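Local coordinates for LPG0439 HIT-related domain-containing protein (Legionella pneumophila subsp. pneumophila, PDB 5L0L) that is of unknown function but carries a HIT-related domain, here cut from a longer protein predicted to be membrane-spanning, and probably shares the phosphate-binding fold of that superfamily, at residues Ala22-Ala27 and Glu177-Cys182; Ile53-Glu58 and Ser64-Arg69; Gly78-Ala83 and Phe99-Asn104; Ser84-Val89 and Ala184-Lys189. All blocks are in the same frame, centred on the assembly; numbering follows the deposited sequence. Where two conformers were deposited one is given.

Interaction 1. Residues Ala22-Ala27 and Glu177-Cys182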
loop_
_atom_site.group_PDB
_atom_site.type_symbol
_atom_site.label_atom_id
_atom_site.label_comp_id
_atom_site.label_asym_id
_atom_site.label_seq_id
_atom_site.Cartn_x
_atom_site.Cartn_y
_atom_site.Cartn_z
ATOM N N ALA A 22 -8.769 -20.814 9.590
ATOM C CA ALA A 22 -7.379 -20.733 10.057
ATOM C C ALA A 22 -7.248 -20.220 11.499
ATOM O O ALA A 22 -6.186 -20.393 12.107
ATOM C CB ALA A 22 -6.538 -19.890 9.100
ATOM N N GLY A 23 -8.304 -19.578 12.027
ATOM C CA GLY A 23 -8.365 -19.142 13.421
ATOM C C GLY A 23 -7.615 -17.857 13.667
ATOM O O GLY A 23 -7.033 -17.665 14.751
ATOM N N THR A 24 -7.567 -16.977 12.660
ATOM C CA THR A 24 -6.772 -15.751 12.791
ATOM C C THR A 24 -7.570 -14.461 12.584
ATOM O O THR A 24 -6.988 -13.393 12.481
ATOM C CB THR A 24 -5.554 -15.748 11.840
ATOM O OG1 THR A 24 -5.967 -15.639 10.479
ATOM C CG2 THR A 24 -4.739 -17.009 12.013
ATOM N N SER A 25 -8.894 -14.553 12.598
ATOM C CA SER A 25 -9.696 -13.370 12.331
ATOM C C SER A 25 -9.710 -12.372 13.513
ATOM O O SER A 25 -9.971 -12.752 14.673
ATOM C CB SER A 25 -11.117 -13.786 11.912
ATOM O OG SER A 25 -11.870 -12.623 11.623
ATOM N N ILE A 26 -9.463 -11.109 13.194
ATOM C CA ILE A 26 -9.534 -10.002 14.123
ATOM C C ILE A 26 -10.923 -9.355 14.072
ATOM O O ILE A 26 -11.538 -9.142 15.119
ATOM C CB ILE A 26 -8.455 -8.946 13.838
ATOM C CG1 ILE A 26 -7.057 -9.569 14.015
ATOM C CG2 ILE A 26 -8.641 -7.685 14.698
ATOM C CD1 ILE A 26 -5.934 -8.799 13.326
ATOM N N ALA A 27 -11.385 -9.017 12.875
ATOM C CA ALA A 27 -12.648 -8.236 12.739
ATOM C C ALA A 27 -13.212 -8.271 11.349
ATOM O O ALA A 27 -12.509 -8.584 10.386
ATOM C CB ALA A 27 -12.440 -6.775 13.164
ATOM N N GLU A 177 0.439 -20.366 20.979
ATOM C CA GLU A 177 0.207 -19.408 22.053
ATOM C C GLU A 177 0.525 -17.986 21.640
ATOM O O GLU A 177 -0.171 -17.048 22.052
ATOM C CB GLU A 177 0.965 -19.843 23.301
ATOM C CG GLU A 177 0.363 -21.115 23.868
ATOM C CD GLU A 177 -1.150 -21.045 24.094
ATOM O OE1 GLU A 177 -1.637 -20.096 24.773
ATOM O OE2 GLU A 177 -1.874 -21.959 23.593
ATOM N N GLU A 178 1.531 -17.828 20.783
ATOM C CA GLU A 178 1.875 -16.489 20.299
ATOM C C GLU A 178 0.780 -15.904 19.403
ATOM O O GLU A 178 0.460 -14.730 19.520
ATOM C CB GLU A 178 3.220 -16.504 19.545
ATOM C CG GLU A 178 4.373 -16.793 20.492
ATOM C CD GLU A 178 5.724 -16.887 19.811
ATOM O OE1 GLU A 178 5.896 -16.465 18.641
ATOM O OE2 GLU A 178 6.646 -17.397 20.492
ATOM N N LEU A 179 0.203 -16.750 18.560
ATOM C CA LEU A 179 -0.919 -16.341 17.696
ATOM C C LEU A 179 -2.083 -15.856 18.560
ATOM O O LEU A 179 -2.652 -14.784 18.318
ATOM C CB LEU A 179 -1.362 -17.469 16.793
ATOM C CG LEU A 179 -2.618 -17.233 15.936
ATOM C CD1 LEU A 179 -2.452 -16.007 15.038
ATOM C CD2 LEU A 179 -2.901 -18.505 15.149
ATOM N N LYS A 180 -2.419 -16.649 19.562
ATOM C CA LYS A 180 -3.518 -16.266 20.463
ATOM C C LYS A 180 -3.248 -14.917 21.162
ATOM O O LYS A 180 -4.143 -14.084 21.260
ATOM C CB LYS A 180 -3.782 -17.365 21.485
ATOM C CG LYS A 180 -4.444 -18.583 20.889
ATOM C CD LYS A 180 -4.830 -19.537 22.047
ATOM C CE LYS A 180 -4.435 -20.980 21.900
ATOM N NZ LYS A 180 -5.588 -21.857 21.542
ATOM N N ALA A 181 -2.023 -14.710 21.639
ATOM C CA ALA A 181 -1.649 -13.455 22.314
ATOM C C ALA A 181 -1.742 -12.257 21.346
ATOM O O ALA A 181 -2.240 -11.210 21.692
ATOM C CB ALA A 181 -0.238 -13.562 22.879
ATOM N N CYS A 182 -1.182 -12.429 20.160
ATOM C CA CYS A 182 -1.142 -11.351 19.155
ATOM C C CYS A 182 -2.561 -10.933 18.764
ATOM O O CYS A 182 -2.918 -9.755 18.717
ATOM C CB CYS A 182 -0.404 -11.818 17.935
ATOM S SG CYS A 182 0.043 -10.487 16.814
#
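A single methyl carries the side-chain part of this contact: Thr24 CG2 meets both branches of Leu179, lying 3.9 Å from CD1 and 3.9 Å from CD2, so it rests over the fork of the leucine rather than against one branch. The two side chains cross at about a right angle. No hydrogen bond joins the segments, and with only 95 Å² buried over both sides the contact is small and apolar. The threonine torsion explains which branch is used. With chi1 at 69°, OG1 stands between the backbone N and the carbonyl carbon, where it hydrogen-bonds to Leu41 O on the neighbouring strand; CG2 is thereby anti to the carbonyl carbon and turned to the helix. Leu179 answers with CG anti to its own N (174°), and its CB points toward 22-27. Beside this pair the backbone takes part as well, since Gly23 O approaches Leu179 CD2 at 4.2 Å. The positive phi of Gly23, 80°, suits glycine and belongs to the turn leading into strand 25-31. That strand is part of the antiparallel six-stranded sheet of the HIT-related domain, and it has a classic beta bulge at once: Ile26 and Ala27 both face Val39 of strand 35-41. Helix 176-194 packs near the start of this strand, its closest CA pair, Thr24 to Leu179, being 7.7 Å apart. Leu179 also touches Leu41 and Trp174, so the leucine sits between sheet and loop. On a different side of the helix, Glu178 forms a salt bridge with Arg148.

Interaction 2. Residues Ile53-Glu58 and Ser64-Arg69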
loop_
_atom_site.group_PDB
_atom_site.type_symbol
_atom_site.label_atom_id
_atom_site.label_comp_id
_atom_site.label_asym_id
_atom_site.label_seq_id
_atom_site.Cartn_x
_atom_site.Cartn_y
_atom_site.Cartn_z
ATOM N N ILE A 53 -5.952 -7.553 4.880
ATOM C CA ILE A 53 -7.209 -6.849 4.823
ATOM C C ILE A 53 -7.783 -7.229 3.477
ATOM O O ILE A 53 -7.119 -7.014 2.441
ATOM C CB ILE A 53 -7.006 -5.328 4.892
ATOM C CG1 ILE A 53 -6.264 -4.968 6.181
ATOM C CG2 ILE A 53 -8.366 -4.610 4.764
ATOM C CD1 ILE A 53 -5.995 -3.485 6.351
ATOM N N ARG A 54 -8.980 -7.831 3.500
ATOM C CA ARG A 54 -9.564 -8.435 2.322
ATOM C C ARG A 54 -11.013 -8.004 2.108
ATOM O O ARG A 54 -11.806 -7.938 3.048
ATOM C CB ARG A 54 -9.443 -9.964 2.406
ATOM C CG ARG A 54 -10.194 -10.746 1.329
ATOM C CD ARG A 54 -11.576 -11.089 1.796
ATOM N NE ARG A 54 -12.307 -11.973 0.868
ATOM C CZ ARG A 54 -12.352 -13.311 0.939
ATOM N NH1 ARG A 54 -11.707 -14.003 1.881
ATOM N NH2 ARG A 54 -13.069 -13.962 0.046
ATOM N N TYR A 55 -11.340 -7.711 0.856
ATOM C CA TYR A 55 -12.705 -7.340 0.496
ATOM C C TYR A 55 -13.504 -8.624 0.352
ATOM O O TYR A 55 -13.159 -9.472 -0.474
ATOM C CB TYR A 55 -12.673 -6.597 -0.842
ATOM C CG TYR A 55 -14.021 -6.282 -1.436
ATOM C CD1 TYR A 55 -15.024 -5.702 -0.674
ATOM C CD2 TYR A 55 -14.263 -6.512 -2.797
ATOM C CE1 TYR A 55 -16.276 -5.403 -1.247
ATOM C CE2 TYR A 55 -15.497 -6.199 -3.372
ATOM C CZ TYR A 55 -16.500 -5.667 -2.579
ATOM O OH TYR A 55 -17.739 -5.335 -3.160
ATOM N N LEU A 56 -14.554 -8.753 1.149
ATOM C CA LEU A 56 -15.422 -9.924 1.126
ATOM C C LEU A 56 -16.483 -9.814 0.028
ATOM O O LEU A 56 -16.552 -10.652 -0.856
ATOM C CB LEU A 56 -16.107 -10.103 2.495
ATOM C CG LEU A 56 -15.200 -10.353 3.689
ATOM C CD1 LEU A 56 -15.921 -10.088 5.023
ATOM C CD2 LEU A 56 -14.680 -11.775 3.628
ATOM N N ASN A 57 -17.299 -8.781 0.120
ATOM C CA ASN A 57 -18.455 -8.619 -0.762
ATOM C C ASN A 57 -19.159 -7.300 -0.517
ATOM O O ASN A 57 -18.880 -6.592 0.452
ATOM C CB ASN A 57 -19.461 -9.768 -0.525
ATOM C CG ASN A 57 -20.117 -9.695 0.836
ATOM O OD1 ASN A 57 -19.452 -9.687 1.867
ATOM N ND2 ASN A 57 -21.432 -9.658 0.850
ATOM N N GLU A 58 -20.131 -7.017 -1.384
ATOM C CA GLU A 58 -20.963 -5.830 -1.299
ATOM C C GLU A 58 -22.403 -6.302 -1.030
ATOM O O GLU A 58 -22.838 -7.293 -1.615
ATOM C CB GLU A 58 -20.852 -5.057 -2.620
ATOM C CG GLU A 58 -21.883 -3.981 -2.835
ATOM C CD GLU A 58 -23.208 -4.511 -3.374
ATOM O OE1 GLU A 58 -23.173 -5.349 -4.317
ATOM O OE2 GLU A 58 -24.269 -4.088 -2.850
ATOM N N SER A 64 -17.754 -15.292 -3.761
ATOM C CA SER A 64 -17.302 -15.669 -5.126
ATOM C C SER A 64 -17.482 -14.610 -6.171
ATOM O O SER A 64 -16.629 -14.464 -7.059
ATOM C CB SER A 64 -18.007 -16.940 -5.591
ATOM O OG SER A 64 -17.442 -18.002 -4.864
ATOM N N SER A 65 -18.562 -13.837 -6.072
ATOM C CA SER A 65 -18.815 -12.800 -7.064
ATOM C C SER A 65 -17.735 -11.704 -7.009
ATOM O O SER A 65 -17.618 -10.940 -7.941
ATOM C CB SER A 65 -20.183 -12.156 -6.888
ATOM O OG SER A 65 -20.239 -11.410 -5.684
ATOM N N ALA A 66 -16.996 -11.625 -5.896
ATOM C CA ALA A 66 -15.875 -10.675 -5.764
ATOM C C ALA A 66 -14.492 -11.263 -6.089
ATOM O O ALA A 66 -13.457 -10.624 -5.749
ATOM C CB ALA A 66 -15.880 -10.079 -4.366
ATOM N N PHE A 67 -14.447 -12.433 -6.736
ATOM C CA PHE A 67 -13.208 -13.026 -7.228
ATOM C C PHE A 67 -13.007 -12.738 -8.692
ATOM O O PHE A 67 -13.976 -12.599 -9.458
ATOM C CB PHE A 67 -13.186 -14.553 -7.092
ATOM C CG PHE A 67 -13.266 -15.085 -5.689
ATOM C CD1 PHE A 67 -12.885 -14.333 -4.569
ATOM C CD2 PHE A 67 -13.689 -16.408 -5.484
ATOM C CE1 PHE A 67 -12.963 -14.881 -3.293
ATOM C CE2 PHE A 67 -13.771 -16.949 -4.214
ATOM C CZ PHE A 67 -13.389 -16.187 -3.112
ATOM N N ASN A 68 -11.744 -12.645 -9.105
ATOM C CA ASN A 68 -11.379 -12.679 -10.529
ATOM C C ASN A 68 -12.136 -11.676 -11.400
ATOM O O ASN A 68 -12.741 -12.037 -12.419
ATOM C CB ASN A 68 -11.542 -14.124 -11.062
ATOM C CG ASN A 68 -10.707 -15.137 -10.279
ATOM O OD1 ASN A 68 -9.723 -14.792 -9.619
ATOM N ND2 ASN A 68 -11.089 -16.387 -10.346
ATOM N N ARG A 69 -12.082 -10.412 -11.013
ATOM C CA ARG A 69 -12.744 -9.383 -11.779
ATOM C C ARG A 69 -12.120 -8.036 -11.474
ATOM O O ARG A 69 -11.446 -7.892 -10.425
ATOM C CB ARG A 69 -14.243 -9.367 -11.477
ATOM C CG ARG A 69 -14.642 -9.045 -10.042
ATOM C CD ARG A 69 -16.108 -8.606 -10.000
ATOM N NE ARG A 69 -16.645 -8.374 -8.655
ATOM C CZ ARG A 69 -16.528 -7.240 -7.961
ATOM N NH1 ARG A 69 -15.835 -6.193 -8.449
ATOM N NH2 ARG A 69 -17.130 -7.134 -6.772
HETATM O O HOH W 1 -12.260 -9.645 -3.333
#
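Arg54, Tyr55 and Leu56, on strand 51-58 of the antiparallel sheet of the HIT-related domain, meet Ala66, Phe67 and Arg69 of the loop that leads on to helix 73-92. The strand carries a classic beta bulge here, Leu56 and Asn57 both facing His36. Apolar packing centres on Ala66, whose CB points toward the strand and lies 4.0 Å from Tyr55 CE2. The same CB makes a van der Waals approach to a backbone oxygen, Leu56 O, at 3.6 Å. Two arginines approach aromatic rings at their edges. Arg54 NH2 comes 3.5 Å from Phe67 CE1, near the plane of that ring, while its own guanidinium is tilted 34° from it; Ser16 O accepts a hydrogen bond from this NH2. Arg69 NH2 lies at the rim of the Tyr55 ring, with the planes 82° apart, and both Arg69 NH2 and Tyr55 OH bind Glu75 OE2, which ties the pair together. Hydrogen bonds within each segment hold the guanidinium groups: Arg69 NE reaches Ser65 O at 2.8 Å on a lone pair, and Arg54 NE reaches Tyr55 O from above the carbonyl plane. One water bridges the two segments, donating to Tyr55 O at 3.0 Å and to Ala66 O at 2.9 Å.

Interaction 3. Residues Gly78-Ala83 and Phe99-Asn104; sequences GLNDVA and FSQLGN. With SO4 (sulfate ion), chain C.
Leu79 CD2 and Gln101 NE2 form the one close approach between the helix and the strand, 3.3 Å apart, short for a methyl against a nitrogen, so the exact separation should be read with caution. Both side chains leave their backbones in the same sense: each CG is anti to its backbone N, at -170° for Leu79 and 176° for Gln101, and each CB points toward the other segment. Gln101 then runs on extended (chi2 171°), which carries its amide far enough to lie against the leucine branch. The polar end is not left to that methyl, because NE2 donates to Gln76 OE1 on the same helix, a bond that limits rotation of the amide. Asn80 OD1 is more distant, 4.5 Å from Gln101 NE2, and forms no bond to it.

Beyond the strand the chain turns at Gly103, whose N donates to sulfate O3 at 2.8 Å; Asn104 N is merely close, 3.1 Å from sulfate O2. The ion is also hydrogen-bonded to Asn105 N, His128 NE2 and His130 NE2. It probably comes from the crystallisation liquor, but two alternating histidines beside backbone NH groups recall the histidine-triad site, where relatives of this fold hold a nucleotide phosphate.

Strand 96-101 is one of the two outermost strands of the six-stranded sheet within its chain, and Phe99 to Gln101 pair in an antiparallel ladder with a strand of the second subunit, so the sheet continues across the interface. Leu79 meanwhile reaches Ile53 of strand 51-58, Leu129 of strand 128-134 and Tyr37 of strand 35-41, seating helix 73-92 on the sheet.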
loop_
_atom_site.group_PDB
_atom_site.type_symbol
_atom_site.label_atom_id
_atom_site.label_comp_id
_atom_site.label_asym_id
_atom_site.label_seq_id
_atom_site.Cartn_x
_atom_site.Cartn_y
_atom_site.Cartn_z
ATOM N N GLY A 78 -12.786 1.673 -0.234
ATOM C CA GLY A 78 -13.164 1.056 1.040
ATOM C C GLY A 78 -12.008 0.241 1.631
ATOM O O GLY A 78 -11.772 0.316 2.820
ATOM N N LEU A 79 -11.309 -0.522 0.795
ATOM C CA LEU A 79 -10.104 -1.268 1.241
ATOM C C LEU A 79 -9.116 -0.302 1.862
ATOM O O LEU A 79 -8.581 -0.533 2.947
ATOM C CB LEU A 79 -9.453 -2.013 0.074
ATOM C CG LEU A 79 -8.346 -2.991 0.483
ATOM C CD1 LEU A 79 -8.948 -4.243 1.075
ATOM C CD2 LEU A 79 -7.448 -3.382 -0.661
ATOM N N ASN A 80 -8.854 0.783 1.156
ATOM C CA ASN A 80 -7.894 1.776 1.611
ATOM C C ASN A 80 -8.334 2.518 2.867
ATOM O O ASN A 80 -7.497 2.914 3.659
ATOM C CB ASN A 80 -7.568 2.746 0.469
ATOM C CG ASN A 80 -6.721 2.094 -0.612
ATOM O OD1 ASN A 80 -6.494 0.887 -0.606
ATOM N ND2 ASN A 80 -6.195 2.888 -1.511
ATOM N N ASP A 81 -9.643 2.721 3.039
ATOM C CA ASP A 81 -10.154 3.297 4.299
ATOM C C ASP A 81 -9.915 2.337 5.476
ATOM O O ASP A 81 -9.508 2.762 6.564
ATOM C CB ASP A 81 -11.658 3.599 4.201
ATOM C CG ASP A 81 -11.980 4.837 3.377
ATOM O OD1 ASP A 81 -11.087 5.656 3.033
ATOM O OD2 ASP A 81 -13.205 5.021 3.077
ATOM N N VAL A 82 -10.228 1.058 5.277
ATOM C CA VAL A 82 -9.991 0.054 6.319
ATOM C C VAL A 82 -8.482 -0.019 6.642
ATOM O O VAL A 82 -8.077 -0.107 7.831
ATOM C CB VAL A 82 -10.541 -1.320 5.923
ATOM C CG1 VAL A 82 -10.179 -2.368 6.977
ATOM C CG2 VAL A 82 -12.058 -1.259 5.774
ATOM N N ALA A 83 -7.638 0.055 5.599
ATOM C CA ALA A 83 -6.196 0.177 5.814
ATOM C C ALA A 83 -5.832 1.399 6.673
ATOM O O ALA A 83 -5.065 1.279 7.630
ATOM C CB ALA A 83 -5.427 0.145 4.488
ATOM N N PHE A 99 2.615 -1.132 4.320
ATOM C CA PHE A 99 1.597 -1.937 3.668
ATOM C C PHE A 99 1.805 -2.029 2.160
ATOM O O PHE A 99 2.439 -1.133 1.562
ATOM C CB PHE A 99 0.140 -1.464 4.006
ATOM C CG PHE A 99 -0.169 -0.025 3.679
ATOM C CD1 PHE A 99 -0.598 0.346 2.407
ATOM C CD2 PHE A 99 -0.073 0.955 4.650
ATOM C CE1 PHE A 99 -0.889 1.657 2.115
ATOM C CE2 PHE A 99 -0.370 2.280 4.364
ATOM C CZ PHE A 99 -0.768 2.624 3.094
ATOM N N SER A 100 1.273 -3.098 1.565
ATOM C CA SER A 100 1.382 -3.317 0.116
ATOM C C SER A 100 0.134 -4.004 -0.415
ATOM O O SER A 100 -0.332 -5.001 0.174
ATOM C CB SER A 100 2.578 -4.207 -0.249
ATOM O OG SER A 100 3.854 -3.680 0.078
ATOM N N GLN A 101 -0.393 -3.491 -1.532
ATOM C CA GLN A 101 -1.360 -4.218 -2.363
ATOM C C GLN A 101 -0.614 -4.774 -3.571
ATOM O O GLN A 101 -0.032 -4.016 -4.384
ATOM C CB GLN A 101 -2.477 -3.299 -2.824
ATOM C CG GLN A 101 -3.465 -3.988 -3.788
ATOM C CD GLN A 101 -4.689 -3.155 -4.072
ATOM O OE1 GLN A 101 -4.997 -2.872 -5.264
ATOM N NE2 GLN A 101 -5.288 -2.652 -3.073
ATOM N N LEU A 102 -0.554 -6.097 -3.658
ATOM C CA LEU A 102 0.275 -6.766 -4.656
ATOM C C LEU A 102 -0.585 -7.692 -5.493
ATOM O O LEU A 102 -0.986 -7.324 -6.592
ATOM C CB LEU A 102 1.473 -7.472 -4.004
ATOM C CG LEU A 102 2.433 -6.620 -3.195
ATOM C CD1 LEU A 102 3.622 -7.459 -2.696
ATOM C CD2 LEU A 102 2.975 -5.406 -3.927
ATOM N N GLY A 103 -0.885 -8.878 -4.978
ATOM C CA GLY A 103 -1.606 -9.890 -5.759
ATOM C C GLY A 103 -0.746 -10.787 -6.635
ATOM O O GLY A 103 -1.312 -11.518 -7.469
ATOM N N ASN A 104 0.585 -10.801 -6.441
ATOM C CA ASN A 104 1.462 -11.582 -7.310
ATOM C C ASN A 104 1.129 -13.079 -7.306
ATOM O O ASN A 104 1.281 -13.773 -8.338
ATOM C CB ASN A 104 2.903 -11.442 -6.897
ATOM C CG ASN A 104 3.408 -10.015 -7.023
ATOM O OD1 ASN A 104 3.139 -9.318 -8.017
ATOM N ND2 ASN A 104 4.090 -9.572 -5.993
HETATM S S SO4 C . -0.272 -11.646 -2.622
HETATM O O1 SO4 C . -1.326 -12.312 -1.803
HETATM O O2 SO4 C . -0.394 -12.332 -3.903
HETATM O O3 SO4 C . -0.713 -10.260 -2.533
HETATM O O4 SO4 C . 0.868 -12.076 -1.799
#

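Interaction 4. Residues Ser84-Val89 and Ala184-Lys189; sequences SLMTQV and AMFKLK
Helices 84-89 and 184-189 cross at 114° between their N-to-C directions, their axes 10.5 Å apart at closest approach, and the nearest CA atoms, those of Val89 and Lys189, are only 5.9 Å from each other. Both segments belong to helices of the alpha+beta HIT-related domain, the first to helix 73-92, the second to helix 176-194, and the contact joins these two helices beside the sheet. No hydrogen bond crosses it; the packing is apolar and buries 173 Å² over both sides.

Val89 does most of the work, its CB pointing toward the other helix. Its CG1 is anti to the backbone N (172°), a position that sends this branch between Phe186 and Lys189. Against the phenylalanine it makes an off-centre CH-pi contact, 4.3 Å from the ring centroid and 29° from the ring normal; its nearest ring atom is Phe186 CD2 at 3.8 Å. The same ring is met at its edge by the end of Met86, a selenomethionine in this crystal, and makes an edge-to-face contact with Tyr90. Loop residues Tyr49, Leu93 and Ile142 and Ile26 of strand 25-31 also touch Phe186.

Lys189 contributes the aliphatic base of its side chain. CB faces the valine, but the chain bends at chi2 and the ammonium group leads away, its ion pair with Glu192 being long and weak. The backbone oxygen of Lys189 accepts a hydrogen bond from Lys92 NZ. Val89 CG1 lies 4.0 Å from Lys189 CB.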
loop_
_atom_site.group_PDB
_atom_site.type_symbol
_atom_site.label_atom_id
_atom_site.label_comp_id
_atom_site.label_asym_id
_atom_site.label_seq_id
_atom_site.Cartn_x
_atom_site.Cartn_y
_atom_site.Cartn_z
ATOM N N SER A 84 -6.403 2.563 6.371
ATOM C CA SER A 84 -6.135 3.776 7.160
ATOM C C SER A 84 -6.465 3.570 8.636
ATOM O O SER A 84 -5.679 3.966 9.512
ATOM C CB SER A 84 -6.930 4.956 6.606
ATOM O OG SER A 84 -6.526 5.228 5.270
ATOM N N LEU A 85 -7.600 2.930 8.906
ATOM C CA LEU A 85 -8.002 2.574 10.285
ATOM C C LEU A 85 -6.944 1.665 10.941
ATOM O O LEU A 85 -6.445 1.952 12.020
ATOM C CB LEU A 85 -9.366 1.864 10.283
ATOM C CG LEU A 85 -9.804 1.193 11.591
ATOM C CD1 LEU A 85 -9.849 2.206 12.698
ATOM C CD2 LEU A 85 -11.157 0.494 11.441
HETATM N N MSE A 86 -6.593 0.577 10.254
HETATM C CA MSE A 86 -5.667 -0.395 10.835
HETATM C C MSE A 86 -4.292 0.156 11.073
HETATM O O MSE A 86 -3.604 -0.320 11.975
HETATM C CB MSE A 86 -5.585 -1.705 10.049
HETATM C CG MSE A 86 -6.889 -2.476 9.987
HETATM SE SE MSE A 86 -7.651 -2.870 11.763
HETATM C CE MSE A 86 -6.116 -3.781 12.533
ATOM N N THR A 87 -3.839 1.148 10.286
ATOM C CA THR A 87 -2.543 1.762 10.590
ATOM C C THR A 87 -2.423 2.268 12.047
ATOM O O THR A 87 -1.333 2.232 12.630
ATOM C CB THR A 87 -2.169 2.943 9.675
ATOM O OG1 THR A 87 -3.081 4.035 9.886
ATOM C CG2 THR A 87 -2.133 2.519 8.181
ATOM N N GLN A 88 -3.550 2.693 12.631
ATOM C CA GLN A 88 -3.540 3.223 13.988
ATOM C C GLN A 88 -3.291 2.158 15.051
ATOM O O GLN A 88 -2.749 2.477 16.116
ATOM C CB GLN A 88 -4.813 4.031 14.259
ATOM C CG GLN A 88 -4.992 5.188 13.246
ATOM C CD GLN A 88 -3.778 6.089 13.156
ATOM O OE1 GLN A 88 -3.465 6.828 14.106
ATOM N NE2 GLN A 88 -3.045 6.005 12.040
ATOM N N VAL A 89 -3.647 0.907 14.769
ATOM C CA VAL A 89 -3.325 -0.178 15.679
ATOM C C VAL A 89 -1.795 -0.386 15.734
ATOM O O VAL A 89 -1.223 -0.489 16.812
ATOM C CB VAL A 89 -4.054 -1.469 15.310
ATOM C CG1 VAL A 89 -3.544 -2.610 16.149
ATOM C CG2 VAL A 89 -5.554 -1.278 15.459
ATOM N N ALA A 184 -5.444 -11.442 20.453
ATOM C CA ALA A 184 -6.123 -10.766 21.565
ATOM C C ALA A 184 -5.715 -9.295 21.640
ATOM O O ALA A 184 -6.575 -8.429 21.863
ATOM C CB ALA A 184 -5.816 -11.495 22.880
HETATM N N MSE A 185 -4.426 -8.987 21.451
HETATM C CA MSE A 185 -3.980 -7.593 21.551
HETATM C C MSE A 185 -4.434 -6.765 20.375
HETATM O O MSE A 185 -4.795 -5.601 20.554
HETATM C CB MSE A 185 -2.472 -7.511 21.765
HETATM C CG MSE A 185 -1.978 -6.128 22.146
HETATM SE SE MSE A 185 -2.786 -5.450 23.813
HETATM C CE MSE A 185 -1.765 -6.368 25.103
ATOM N N PHE A 186 -4.413 -7.335 19.158
ATOM C CA PHE A 186 -4.950 -6.604 17.997
ATOM C C PHE A 186 -6.428 -6.264 18.210
ATOM O O PHE A 186 -6.843 -5.129 17.961
ATOM C CB PHE A 186 -4.745 -7.352 16.692
ATOM C CG PHE A 186 -3.464 -6.979 15.980
ATOM C CD1 PHE A 186 -2.243 -7.381 16.482
ATOM C CD2 PHE A 186 -3.481 -6.215 14.821
ATOM C CE1 PHE A 186 -1.049 -7.034 15.851
ATOM C CE2 PHE A 186 -2.286 -5.877 14.170
ATOM C CZ PHE A 186 -1.072 -6.293 14.684
ATOM N N LYS A 187 -7.201 -7.237 18.698
ATOM C CA LYS A 187 -8.630 -6.988 18.971
ATOM C C LYS A 187 -8.836 -5.875 20.004
ATOM O O LYS A 187 -9.634 -4.973 19.797
ATOM C CB LYS A 187 -9.330 -8.260 19.439
ATOM C CG LYS A 187 -9.515 -9.292 18.360
ATOM C CD LYS A 187 -10.084 -10.567 18.919
ATOM C CE LYS A 187 -10.171 -11.670 17.873
ATOM N NZ LYS A 187 -10.675 -12.944 18.451
ATOM N N LEU A 188 -8.088 -5.932 21.093
ATOM C CA LEU A 188 -8.194 -4.935 22.136
ATOM C C LEU A 188 -7.798 -3.545 21.654
ATOM O O LEU A 188 -8.523 -2.572 21.904
ATOM C CB LEU A 188 -7.402 -5.334 23.380
ATOM C CG LEU A 188 -7.485 -4.335 24.542
ATOM C CD1 LEU A 188 -8.919 -4.127 24.985
ATOM C CD2 LEU A 188 -6.623 -4.813 25.706
ATOM N N LYS A 189 -6.662 -3.437 20.958
ATOM C CA LYS A 189 -6.216 -2.131 20.498
ATOM C C LYS A 189 -7.215 -1.555 19.480
ATOM O O LYS A 189 -7.490 -0.366 19.496
ATOM C CB LYS A 189 -4.795 -2.181 19.914
ATOM C CG LYS A 189 -3.694 -2.474 20.931
ATOM C CD LYS A 189 -3.662 -1.492 22.062
ATOM C CE LYS A 189 -2.467 -1.636 23.004
ATOM N NZ LYS A 189 -2.826 -0.810 24.201
#

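In the fold
From the N terminus, Ala22-Ala27 opens interaction 1, the longest closure, which ends when helix 176-194 returns to the residues just ahead of strand 25-31. Interactions 2 and 3 fall wholly within that span and follow one another: the first holds the loop after strand 51-58 to that strand, the second sets helix 73-92 against edge strand 96-101, spanning the rest of the helix and the turn between. Interaction 4 opens later on the same helix, so it crosses interaction 3, and it closes past 177-182, crossing interaction 1 too; it joins the two helices. Ile53 links interaction 2 to both contacts of helix 73-92, and Ile26 meets Phe186 between interactions 1 and 4.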